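Long-range contact in lectin CEL-IV, C-type (Cucumaria echinata, PDB 3ALT), which probably recognises and binds carbohydrates through a calcium-dependent site of the C-type lectin domain: residues L19-L24 against T69-L74. Residues are numbered along the deposited sequence; the frame is centred on the assembly and turned at random.
Sequences LFHNHL and TSLPDL
S70 OG packs against L19 CD2 at 4.1 Å while it is hydrogen-bonded to the carbonyl oxygen of L66, one turn back along the helix. A helix can present a polar residue to apolar neighbours in this way, since the hydroxyl is satisfied within its own backbone and the methylene is left to do the packing. Here OG lies beside the backbone N of S70 (chi1 -63°), and CB is the atom nearest the strand, 3.7 Å from L19 CD2. L19 extends toward the helix end with its CG anti to the backbone N (chi1 172°). The same methyl, CD2, also meets L71 CD1 at 4.2 Å, so one leucine branch bridges the last helical residue and the first one beyond it.

The contact joins two elements of the C-type lectin fold, the end of helix 57-70 and the end of strand 15-21, which pairs antiparallel with strands 10-12 and 143-148; F20 is joined to Y145 by backbone hydrogen bonding, and their rings meet there with planes about 15° apart. The calcium-binding residues lie elsewhere.

H21 supplies the other half of the strand's side of the interface. Its side chain and that of L71 run past each other in opposite directions, and L71 CD1 approaches the imidazole obliquely, 3.3 Å from CE1 and 3.6 Å from ND1. The carbonyl oxygen of S70 sits near the ring plane at its edge, 4.1 Å from CE1, a distance of mere packing. The chain leaves the helix at L71 and then makes a type I turn, with P72 and D73 at its corners, closed by the bond from L74 N to L71 O (3.2 Å). T69 of the second subunit packs on H21, and P72 in turn touches H21 of that subunit.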
loop_
_atom_site.group_PDB
_atom_site.type_symbol
_atom_site.label_atom_id
_atom_site.label_comp_id
_atom_site.label_asym_id
_atom_site.label_seq_id
_atom_site.Cartn_x
_atom_site.Cartn_y
_atom_site.Cartn_z
ATOM N N LEU A 19 13.531 -14.048 -4.524
ATOM C CA LEU A 19 14.583 -14.951 -4.986
ATOM C C LEU A 19 15.068 -15.818 -3.828
ATOM O O LEU A 19 15.465 -15.292 -2.760
ATOM C CB LEU A 19 15.748 -14.156 -5.564
ATOM C CG LEU A 19 17.038 -14.884 -5.936
ATOM C CD1 LEU A 19 16.868 -15.943 -7.023
ATOM C CD2 LEU A 19 18.030 -13.831 -6.404
ATOM N N PHE A 20 15.016 -17.142 -4.041
ATOM C CA PHE A 20 15.463 -18.091 -3.041
ATOM C C PHE A 20 16.777 -18.697 -3.457
ATOM O O PHE A 20 16.969 -19.015 -4.626
ATOM C CB PHE A 20 14.409 -19.140 -2.843
ATOM C CG PHE A 20 13.159 -18.610 -2.220
ATOM C CD1 PHE A 20 13.029 -18.534 -0.817
ATOM C CD2 PHE A 20 12.133 -18.146 -3.020
ATOM C CE1 PHE A 20 11.894 -18.029 -0.238
ATOM C CE2 PHE A 20 10.982 -17.621 -2.458
ATOM C CZ PHE A 20 10.860 -17.578 -1.033
ATOM N N HIS A 21 17.695 -18.807 -2.502
ATOM C CA HIS A 21 19.099 -19.104 -2.766
ATOM C C HIS A 21 19.513 -20.580 -2.701
ATOM O O HIS A 21 20.629 -20.918 -3.157
ATOM C CB HIS A 21 19.979 -18.307 -1.802
ATOM C CG HIS A 21 19.968 -16.838 -2.069
ATOM N ND1 HIS A 21 20.959 -16.201 -2.784
ATOM C CD2 HIS A 21 19.068 -15.884 -1.728
ATOM C CE1 HIS A 21 20.678 -14.912 -2.850
ATOM N NE2 HIS A 21 19.539 -14.692 -2.216
ATOM N N ASN A 22 18.664 -21.433 -2.114
ATOM C CA ASN A 22 18.884 -22.883 -2.172
ATOM C C ASN A 22 18.479 -23.485 -3.530
ATOM O O ASN A 22 17.517 -23.044 -4.126
ATOM C CB ASN A 22 18.220 -23.625 -1.011
ATOM C CG ASN A 22 16.741 -23.332 -0.891
ATOM O OD1 ASN A 22 16.316 -22.158 -0.726
ATOM N ND2 ASN A 22 15.928 -24.402 -0.948
ATOM N N HIS A 23 19.235 -24.489 -3.976
ATOM C CA HIS A 23 19.104 -25.093 -5.288
ATOM C C HIS A 23 18.111 -26.245 -5.263
ATOM O O HIS A 23 18.242 -27.177 -4.473
ATOM C CB HIS A 23 20.478 -25.566 -5.780
ATOM C CG HIS A 23 21.462 -24.450 -5.969
ATOM N ND1 HIS A 23 21.700 -23.497 -5.001
ATOM C CD2 HIS A 23 22.259 -24.126 -7.018
ATOM C CE1 HIS A 23 22.587 -22.627 -5.446
ATOM N NE2 HIS A 23 22.936 -22.982 -6.671
ATOM N N LEU A 24 17.104 -26.162 -6.117
ATOM C CA LEU A 24 16.077 -27.177 -6.225
ATOM C C LEU A 24 15.871 -27.484 -7.703
ATOM O O LEU A 24 16.103 -26.609 -8.563
ATOM C CB LEU A 24 14.784 -26.623 -5.659
ATOM C CG LEU A 24 14.250 -26.946 -4.264
ATOM C CD1 LEU A 24 15.268 -27.623 -3.286
ATOM C CD2 LEU A 24 13.513 -25.781 -3.630
ATOM N N THR A 69 21.651 -7.812 -8.944
ATOM C CA THR A 69 21.975 -7.164 -7.670
ATOM C C THR A 69 22.113 -8.126 -6.485
ATOM O O THR A 69 22.840 -7.824 -5.536
ATOM C CB THR A 69 20.985 -6.025 -7.289
ATOM O OG1 THR A 69 19.710 -6.574 -6.900
ATOM C CG2 THR A 69 20.846 -5.027 -8.444
ATOM N N SER A 70 21.436 -9.273 -6.544
ATOM C CA SER A 70 21.416 -10.203 -5.411
ATOM C C SER A 70 22.569 -11.224 -5.405
ATOM O O SER A 70 22.937 -11.802 -4.353
ATOM C CB SER A 70 20.091 -10.947 -5.375
ATOM O OG SER A 70 19.000 -10.071 -5.178
ATOM N N LEU A 71 23.134 -11.424 -6.583
ATOM C CA LEU A 71 24.082 -12.471 -6.838
ATOM C C LEU A 71 25.271 -11.911 -7.617
ATOM O O LEU A 71 25.681 -12.516 -8.625
ATOM C CB LEU A 71 23.397 -13.509 -7.708
ATOM C CG LEU A 71 22.700 -14.766 -7.198
ATOM C CD1 LEU A 71 22.068 -14.675 -5.829
ATOM C CD2 LEU A 71 21.742 -15.290 -8.255
ATOM N N PRO A 72 25.847 -10.779 -7.141
ATOM C CA PRO A 72 26.823 -10.020 -7.941
ATOM C C PRO A 72 28.157 -10.750 -8.188
ATOM O O PRO A 72 28.801 -10.538 -9.216
ATOM C CB PRO A 72 27.029 -8.748 -7.115
ATOM C CG PRO A 72 26.742 -9.158 -5.717
ATOM C CD PRO A 72 25.751 -10.266 -5.759
ATOM N N ASP A 73 28.535 -11.614 -7.256
ATOM C CA ASP A 73 29.775 -12.377 -7.355
ATOM C C ASP A 73 29.688 -13.674 -8.185
ATOM O O ASP A 73 30.714 -14.281 -8.504
ATOM C CB ASP A 73 30.310 -12.696 -5.942
ATOM C CG ASP A 73 31.012 -11.494 -5.283
ATOM O OD1 ASP A 73 31.160 -11.578 -4.040
ATOM O OD2 ASP A 73 31.430 -10.499 -5.980
ATOM N N LEU A 74 28.477 -14.102 -8.520
ATOM C CA LEU A 74 28.288 -15.302 -9.331
ATOM C C LEU A 74 28.155 -14.994 -10.826
ATOM O O LEU A 74 28.144 -15.923 -11.621
ATOM C CB LEU A 74 27.065 -16.079 -8.855
ATOM C CG LEU A 74 27.011 -16.536 -7.396
ATOM C CD1 LEU A 74 25.669 -17.103 -7.108
ATOM C CD2 LEU A 74 28.097 -17.573 -7.064
#